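Atp-dependent DNA ligase (Psychromonas sp., PDB 4D05) probably seals nicks in DNA at the cost of ATP, working through an enzyme-adenylate intermediate, as a minimal-type bacterial DNA ligase. Local coordinates at residues A[31-36]-A[99-104]; A[116-119]-A[125-128]. All coordinates share one frame; numbering follows the deposited sequence.

Interaction 1 of 2, residues A[31-36]-A[99-104]; sequences RAYWNG and DLPKST
Tyr33, on strand 30-34, meets the turn made by Pro101 and Lys102 with the CD1-CE1 edge of its ring and its hydroxyl. From CB the side chain runs with CG anti to the backbone N (chi1 172°), which carries the ring along the flank of the proline instead of straight at it. Tyr33 CD1 is the first ring atom to come near the Pro101 ring, and Tyr33 CE1 the closest, 3.5 Å from Pro101 CG. The proline lies at the edge of the aromatic ring, near its plane, so the contact is an edge-on apolar one and not a stack. At the tip, Tyr33 OH lies 3.5 Å from Lys102 CE, while Lys102 CG is 4.1 Å from the same OH. With its chain bent at chi2 (-60°), the lysine passes across the hydroxyl end of the tyrosine, the two side chains crossing at roughly a right angle. A type I beta turn from Leu100 to Ser103, closed by Ser103 N to Leu100 O, presents both residues. Asp63 of strand 62-67 touches Tyr33 and Pro101 alike, bridging them from the strand between. The arrangement joins a strand of the mixed sheet to the strand-to-helix turn of a beta-alpha-beta unit in the ligase's adenylate-binding domain.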
ATOM      1  N   ARG A  31      -5.234  -3.696   8.600  1.00  4.64           N
ATOM      2  CA  ARG A  31      -5.001  -5.111   8.414  1.00  5.10           C
ATOM      3  C   ARG A  31      -5.440  -5.897   9.638  1.00  3.04           C
ATOM      4  O   ARG A  31      -5.225  -5.467  10.764  1.00  4.14           O
ATOM      5  CB  ARG A  31      -3.528  -5.377   8.165  1.00  7.18           C
ATOM      6  CG  ARG A  31      -3.288  -6.797   7.699  1.00  8.98           C
ATOM      7  CD  ARG A  31      -1.865  -7.054   7.287  1.00 14.59           C
ATOM      8  NE  ARG A  31      -1.707  -8.437   6.891  1.00 13.01           N
ATOM      9  CZ  ARG A  31      -0.880  -8.864   5.949  1.00 12.13           C
ATOM     10  NH1 ARG A  31      -0.099  -8.036   5.318  1.00 17.44           N
ATOM     11  NH2 ARG A  31      -0.837 -10.137   5.671  1.00 14.31           N
ATOM     12  N   ALA A  32      -6.044  -7.058   9.415  1.00  3.79           N
ATOM     13  CA  ALA A  32      -6.442  -7.941  10.508  1.00  2.42           C
ATOM     14  C   ALA A  32      -6.155  -9.386  10.115  1.00  2.79           C
ATOM     15  O   ALA A  32      -6.370  -9.785   8.974  1.00  2.86           O
ATOM     16  CB  ALA A  32      -7.915  -7.766  10.850  1.00  4.28           C
ATOM     17  N   TYR A  33      -5.680 -10.155  11.087  1.00  4.03           N
ATOM     18  CA  TYR A  33      -5.464 -11.571  10.950  1.00  2.81           C
ATOM     19  C   TYR A  33      -6.516 -12.275  11.791  1.00  3.39           C
ATOM     20  O   TYR A  33      -6.628 -12.055  13.002  1.00  4.68           O
ATOM     21  CB  TYR A  33      -4.071 -11.911  11.458  1.00  4.90           C
ATOM     22  CG  TYR A  33      -3.758 -13.377  11.549  1.00  4.80           C
ATOM     23  CD1 TYR A  33      -3.390 -14.079  10.453  1.00  8.79           C
ATOM     24  CD2 TYR A  33      -3.780 -14.039  12.755  1.00  7.35           C
ATOM     25  CE1 TYR A  33      -3.063 -15.444  10.541  1.00 12.34           C
ATOM     26  CE2 TYR A  33      -3.464 -15.376  12.856  1.00 10.08           C
ATOM     27  CZ  TYR A  33      -3.133 -16.075  11.740  1.00 12.51           C
ATOM     28  OH  TYR A  33      -2.817 -17.414  11.803  1.00 15.41           O
ATOM     29  N   TRP A  34      -7.303 -13.103  11.121  1.00  2.09           N
ATOM     30  CA  TRP A  34      -8.284 -13.962  11.791  1.00  2.62           C
ATOM     31  C   TRP A  34      -7.665 -15.295  12.070  1.00  3.67           C
ATOM     32  O   TRP A  34      -7.263 -16.021  11.165  1.00  3.92           O
ATOM     33  CB  TRP A  34      -9.512 -14.127  10.911  1.00  3.93           C
ATOM     34  CG  TRP A  34     -10.514 -15.145  11.352  1.00  2.42           C
ATOM     35  CD1 TRP A  34     -10.690 -16.375  10.815  1.00  3.96           C
ATOM     36  CD2 TRP A  34     -11.495 -15.017  12.392  1.00  3.37           C
ATOM     37  NE1 TRP A  34     -11.719 -17.031  11.441  1.00  4.12           N
ATOM     38  CE2 TRP A  34     -12.236 -16.220  12.414  1.00  4.55           C
ATOM     39  CE3 TRP A  34     -11.828 -14.011  13.292  1.00  3.99           C
ATOM     40  CZ2 TRP A  34     -13.270 -16.437  13.310  1.00  6.30           C
ATOM     41  CZ3 TRP A  34     -12.856 -14.225  14.170  1.00  4.33           C
ATOM     42  CH2 TRP A  34     -13.566 -15.429  14.178  1.00  6.02           C
ATOM     43  N   ASN A  35      -7.568 -15.631  13.363  1.00  3.83           N
ATOM     44  CA  ASN A  35      -6.872 -16.834  13.724  1.00  4.64           C
ATOM     45  C   ASN A  35      -7.794 -18.034  13.888  1.00  5.62           C
ATOM     46  O   ASN A  35      -7.342 -19.084  14.339  1.00  7.64           O
ATOM     47  CB  ASN A  35      -6.022 -16.630  14.983  1.00  6.08           C
ATOM     48  CG  ASN A  35      -6.845 -16.427  16.243  1.00  5.86           C
ATOM     49  OD1 ASN A  35      -8.042 -16.423  16.203  1.00  4.65           O
ATOM     50  ND2 ASN A  35      -6.166 -16.275  17.375  1.00  6.92           N
ATOM     51  N   GLY A  36      -9.073 -17.858  13.557  1.00  4.70           N
ATOM     52  CA  GLY A  36     -10.084 -18.875  13.746  1.00  5.22           C
ATOM     53  C   GLY A  36     -11.097 -18.552  14.824  1.00  4.97           C
ATOM     54  O   GLY A  36     -12.169 -19.133  14.857  1.00  7.16           O
ATOM     55  N   ASP A  99      -5.997 -13.516   1.844  1.00  2.47           N
ATOM     56  CA  ASP A  99      -5.224 -14.741   1.907  1.00  2.56           C
ATOM     57  C   ASP A  99      -5.660 -15.642   3.058  1.00  3.11           C
ATOM     58  O   ASP A  99      -6.501 -15.273   3.884  1.00  3.14           O
ATOM     59  CB  ASP A  99      -3.717 -14.432   1.961  1.00  3.79           C
ATOM     60  CG  ASP A  99      -2.876 -15.440   1.181  1.00  4.01           C
ATOM     61  OD1 ASP A  99      -3.352 -16.571   0.963  1.00  5.14           O
ATOM     62  OD2 ASP A  99      -1.716 -15.121   0.832  1.00  3.78           O
ATOM     63  N   LEU A 100      -5.100 -16.842   3.047  1.00  2.95           N
ATOM     64  CA  LEU A 100      -5.352 -17.927   4.017  1.00  3.44           C
ATOM     65  C   LEU A 100      -3.973 -18.339   4.572  1.00  3.17           C
ATOM     66  O   LEU A 100      -3.262 -19.166   3.994  1.00  4.19           O
ATOM     67  CB  LEU A 100      -6.034 -19.134   3.339  1.00  4.10           C
ATOM     68  CG  LEU A 100      -7.378 -18.870   2.686  1.00  3.93           C
ATOM     69  CD1 LEU A 100      -7.982 -20.115   2.061  1.00  4.72           C
ATOM     70  CD2 LEU A 100      -8.379 -18.318   3.676  1.00  4.03           C
ATOM     71  N   PRO A 101      -3.541 -17.704   5.659  1.00  3.56           N
ATOM     72  CA  PRO A 101      -2.124 -17.813   6.049  1.00  4.74           C
ATOM     73  C   PRO A 101      -1.679 -19.156   6.590  1.00  6.28           C
ATOM     74  O   PRO A 101      -0.468 -19.330   6.758  1.00  7.22           O
ATOM     75  CB  PRO A 101      -1.962 -16.752   7.151  1.00  6.79           C
ATOM     76  CG  PRO A 101      -3.165 -15.963   7.095  1.00 10.52           C
ATOM     77  CD  PRO A 101      -4.267 -16.715   6.458  1.00  6.96           C
ATOM     78  N   LYS A 102      -2.600 -20.068   6.894  1.00  4.83           N
ATOM     79  CA  LYS A 102      -2.196 -21.387   7.367  1.00  6.64           C
ATOM     80  C   LYS A 102      -2.288 -22.424   6.241  1.00  6.70           C
ATOM     81  O   LYS A 102      -2.029 -23.620   6.453  1.00  7.80           O
ATOM     82  CB  LYS A 102      -3.038 -21.818   8.558  1.00  8.74           C
ATOM     83  CG  LYS A 102      -2.767 -21.005   9.829  1.00  9.94           C
ATOM     84  CD  LYS A 102      -1.313 -21.119  10.288  1.00 17.31           C
ATOM     85  CE  LYS A 102      -1.025 -20.361  11.600  1.00 23.16           C
ATOM     86  NZ  LYS A 102       0.378 -20.609  12.068  1.00 26.23           N
ATOM     87  N   SER A 103      -2.627 -21.973   5.035  1.00  7.39           N
ATOM     88  CA  SER A 103      -2.762 -22.888   3.905  1.00  6.73           C
ATOM     89  C   SER A 103      -1.390 -23.321   3.399  1.00  6.70           C
ATOM     90  O   SER A 103      -0.426 -22.538   3.426  1.00  8.06           O
ATOM     91  CB  SER A 103      -3.479 -22.197   2.766  1.00  7.63           C
ATOM     92  OG  SER A 103      -3.415 -22.967   1.579  1.00  7.65           O
ATOM     93  N   THR A 104      -1.324 -24.538   2.881  1.00  6.77           N
ATOM     94  CA  THR A 104      -0.066 -25.054   2.333  1.00  8.00           C
ATOM     95  C   THR A 104      -0.123 -25.287   0.829  1.00  6.91           C
ATOM     96  O   THR A 104       0.766 -25.936   0.268  1.00  9.12           O
ATOM     97  CB  THR A 104       0.360 -26.358   3.004  1.00 10.43           C
ATOM     98  OG1 THR A 104      -0.704 -27.306   2.921  1.00 10.41           O
ATOM     99  CG2 THR A 104       0.726 -26.084   4.500  1.00 12.48           C
TER

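Interaction 2 of 2, residues A[116-119]-A[125-128]; sequences TLVT and YLQM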
ATOM      1  N   THR A 116     -15.325 -19.839  -1.911  1.00  6.92           N
ATOM      2  CA  THR A 116     -16.266 -20.738  -1.241  1.00  8.43           C
ATOM      3  C   THR A 116     -16.554 -20.329   0.194  1.00  7.81           C
ATOM      4  O   THR A 116     -17.701 -20.303   0.608  1.00  9.00           O
ATOM      5  CB  THR A 116     -15.772 -22.194  -1.294  1.00 12.14           C
ATOM      6  OG1 THR A 116     -15.731 -22.627  -2.657  1.00 15.67           O
ATOM      7  CG2 THR A 116     -16.731 -23.095  -0.569  1.00 14.95           C
ATOM      8  N   LEU A 117     -15.513 -20.020   0.960  1.00  6.48           N
ATOM      9  CA  LEU A 117     -15.691 -19.584   2.338  1.00  7.17           C
ATOM     10  C   LEU A 117     -16.618 -18.358   2.415  1.00  6.86           C
ATOM     11  O   LEU A 117     -17.546 -18.310   3.227  1.00  6.93           O
ATOM     12  CB  LEU A 117     -14.342 -19.255   2.981  1.00  7.97           C
ATOM     13  CG  LEU A 117     -13.370 -20.415   3.213  1.00  8.53           C
ATOM     14  CD1 LEU A 117     -12.078 -19.839   3.770  1.00  9.55           C
ATOM     15  CD2 LEU A 117     -13.953 -21.462   4.147  1.00 10.26           C
ATOM     16  N   VAL A 118     -16.363 -17.355   1.570  1.00  5.20           N
ATOM     17  CA  VAL A 118     -17.190 -16.161   1.575  1.00  6.11           C
ATOM     18  C   VAL A 118     -18.647 -16.455   1.187  1.00  6.56           C
ATOM     19  O   VAL A 118     -19.588 -15.971   1.848  1.00  6.98           O
ATOM     20  CB  VAL A 118     -16.551 -15.048   0.694  1.00  8.02           C
ATOM     21  CG1 VAL A 118     -17.535 -13.909   0.466  1.00 10.62           C
ATOM     22  CG2 VAL A 118     -15.251 -14.555   1.327  1.00  6.86           C
ATOM     23  N   THR A 119     -18.838 -17.250   0.136  1.00  8.34           N
ATOM     24  CA  THR A 119     -20.199 -17.585  -0.337  1.00 11.25           C
ATOM     25  C   THR A 119     -20.982 -18.380   0.715  1.00 11.45           C
ATOM     26  O   THR A 119     -22.172 -18.078   1.009  1.00 13.50           O
ATOM     27  CB  THR A 119     -20.141 -18.321  -1.703  1.00 13.52           C
ATOM     28  OG1 THR A 119     -19.496 -17.476  -2.670  1.00 14.81           O
ATOM     29  CG2 THR A 119     -21.553 -18.608  -2.197  1.00 18.16           C
ATOM     30  N   TYR A 125     -20.460  -9.032   6.598  1.00  6.65           N
ATOM     31  CA  TYR A 125     -19.223  -8.614   7.261  1.00  4.14           C
ATOM     32  C   TYR A 125     -17.983  -9.316   6.700  1.00  5.08           C
ATOM     33  O   TYR A 125     -16.866  -8.961   7.058  1.00  5.34           O
ATOM     34  CB  TYR A 125     -19.320  -8.869   8.764  1.00  3.92           C
ATOM     35  CG  TYR A 125     -20.597  -8.396   9.376  1.00  4.54           C
ATOM     36  CD1 TYR A 125     -21.008  -7.074   9.251  1.00  4.86           C
ATOM     37  CD2 TYR A 125     -21.412  -9.280  10.079  1.00  5.37           C
ATOM     38  CE1 TYR A 125     -22.216  -6.645   9.807  1.00  5.36           C
ATOM     39  CE2 TYR A 125     -22.604  -8.870  10.627  1.00  7.15           C
ATOM     40  CZ  TYR A 125     -23.004  -7.552  10.491  1.00  7.40           C
ATOM     41  OH  TYR A 125     -24.196  -7.134  11.028  1.00  8.64           O
ATOM     42  N   LEU A 126     -18.178 -10.291   5.807  1.00  3.65           N
ATOM     43  CA  LEU A 126     -17.051 -11.066   5.257  1.00  3.87           C
ATOM     44  C   LEU A 126     -17.166 -11.114   3.749  1.00  5.10           C
ATOM     45  O   LEU A 126     -18.160 -11.614   3.188  1.00  6.59           O
ATOM     46  CB  LEU A 126     -17.002 -12.502   5.809  1.00  5.30           C
ATOM     47  CG  LEU A 126     -15.840 -13.380   5.337  1.00  5.54           C
ATOM     48  CD1 LEU A 126     -14.523 -12.884   5.932  1.00  6.59           C
ATOM     49  CD2 LEU A 126     -16.045 -14.842   5.712  1.00  5.93           C
ATOM     50  N   GLN A 127     -16.167 -10.543   3.087  1.00  5.36           N
ATOM     51  CA  GLN A 127     -16.182 -10.432   1.625  1.00  7.02           C
ATOM     52  C   GLN A 127     -14.786 -10.683   1.039  1.00  6.01           C
ATOM     53  O   GLN A 127     -13.820 -10.558   1.754  1.00  6.60           O
ATOM     54  CB  GLN A 127     -16.812  -9.086   1.214  1.00 11.75           C
ATOM     55  CG  GLN A 127     -18.288  -9.397   0.862  1.00 24.84           C
ATOM     56  CD  GLN A 127     -19.358  -8.550   1.483  1.00 32.89           C
ATOM     57  OE1 GLN A 127     -19.335  -7.304   1.411  1.00 39.66           O
ATOM     58  NE2 GLN A 127     -20.374  -9.221   2.040  1.00 29.18           N
HETATM   59  N   MSE A 128     -14.704 -11.142  -0.218  1.00  6.96           N
HETATM   60  CA  MSE A 128     -13.402 -11.450  -0.842  1.00  9.09           C
HETATM   61  C   MSE A 128     -13.005 -10.263  -1.706  1.00  7.72           C
HETATM   62  O   MSE A 128     -13.831  -9.745  -2.450  1.00  8.65           O
HETATM   63  CB  MSE A 128     -13.464 -12.729  -1.701  1.00 16.92           C
HETATM   64  CG  MSE A 128     -12.114 -13.462  -1.795  1.00 10.94           C
HETATM   65 SE   MSE A 128     -11.839 -14.673  -3.129  1.00 21.50          SE
HETATM   66  CE  MSE A 128     -12.417 -13.750  -4.742  1.00 23.08           C
TER
HETATM   67  O   HOH W   1     -19.664 -13.891   3.660  1.00  7.13           O
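Val118 on helix 107-121 faces Gln127 on strand 126-128, and their CA atoms, 5.8 Å apart, are the nearest CA pair between the two segments. Only a short connection separates the helix from the strand, so the chain turns back on itself and lays its last helical turns against the strand. One water lies 2.8 Å from both Val118 O and Leu126 O and can donate to either.

Val118 carries the side-chain contact, and its two methyls divide the work. Val118 CG1, anti to the backbone N (chi1 169°), comes down on the strand backbone, 3.6 Å from Leu126 O and 3.9 Å from Gln127 CA. Val118 CG2 reaches further along the strand: it lies 3.8 Å from Met128 N and 4.0 Å from Met128 CB, and on its other flank approaches Leu126 CG at 4.2 Å. The valine thus sits over the peptides around Gln127, between the side chains of Leu126 and Met128, both of which leave the strand on the helix side, whereas the CB of Gln127 points away from the helix. Met128, present as selenomethionine, touches the valine through CB; the rest of its chain continues away toward Met114 and Gln115 on an earlier part of the helix.

Ile97 of strand 94-99 also packs on Val118 and Leu126, extending the apolar layer to the next strand. Strand 126-128 runs parallel to strand 94-99 at the border of the mixed sheet, and the contact is the helix-on-sheet packing of a beta-alpha-beta crossover.

How the interactions relate
The centres of interactions 1 and 2 lie about 13 Å apart, on the same five-stranded mixed sheet of the ATP-dependent ligase domain. Along the chain they follow in series: interaction 1 closes with the turn after strand 94-99, helix 107-121 follows, and interaction 2 packs the end of that helix on strand 126-128. They meet directly where Leu100 CD2 packs against Leu117 CD1 at 4.0 Å, joining the turn to the helix. The beta-alpha-beta unit thus meets strand 30-34 at its strand-to-helix turn, and its helix packs on the border strand near the end of the unit. Strand 30-34 also carries Arg31, which touches AMP, placing interaction 1 near the nucleotide site.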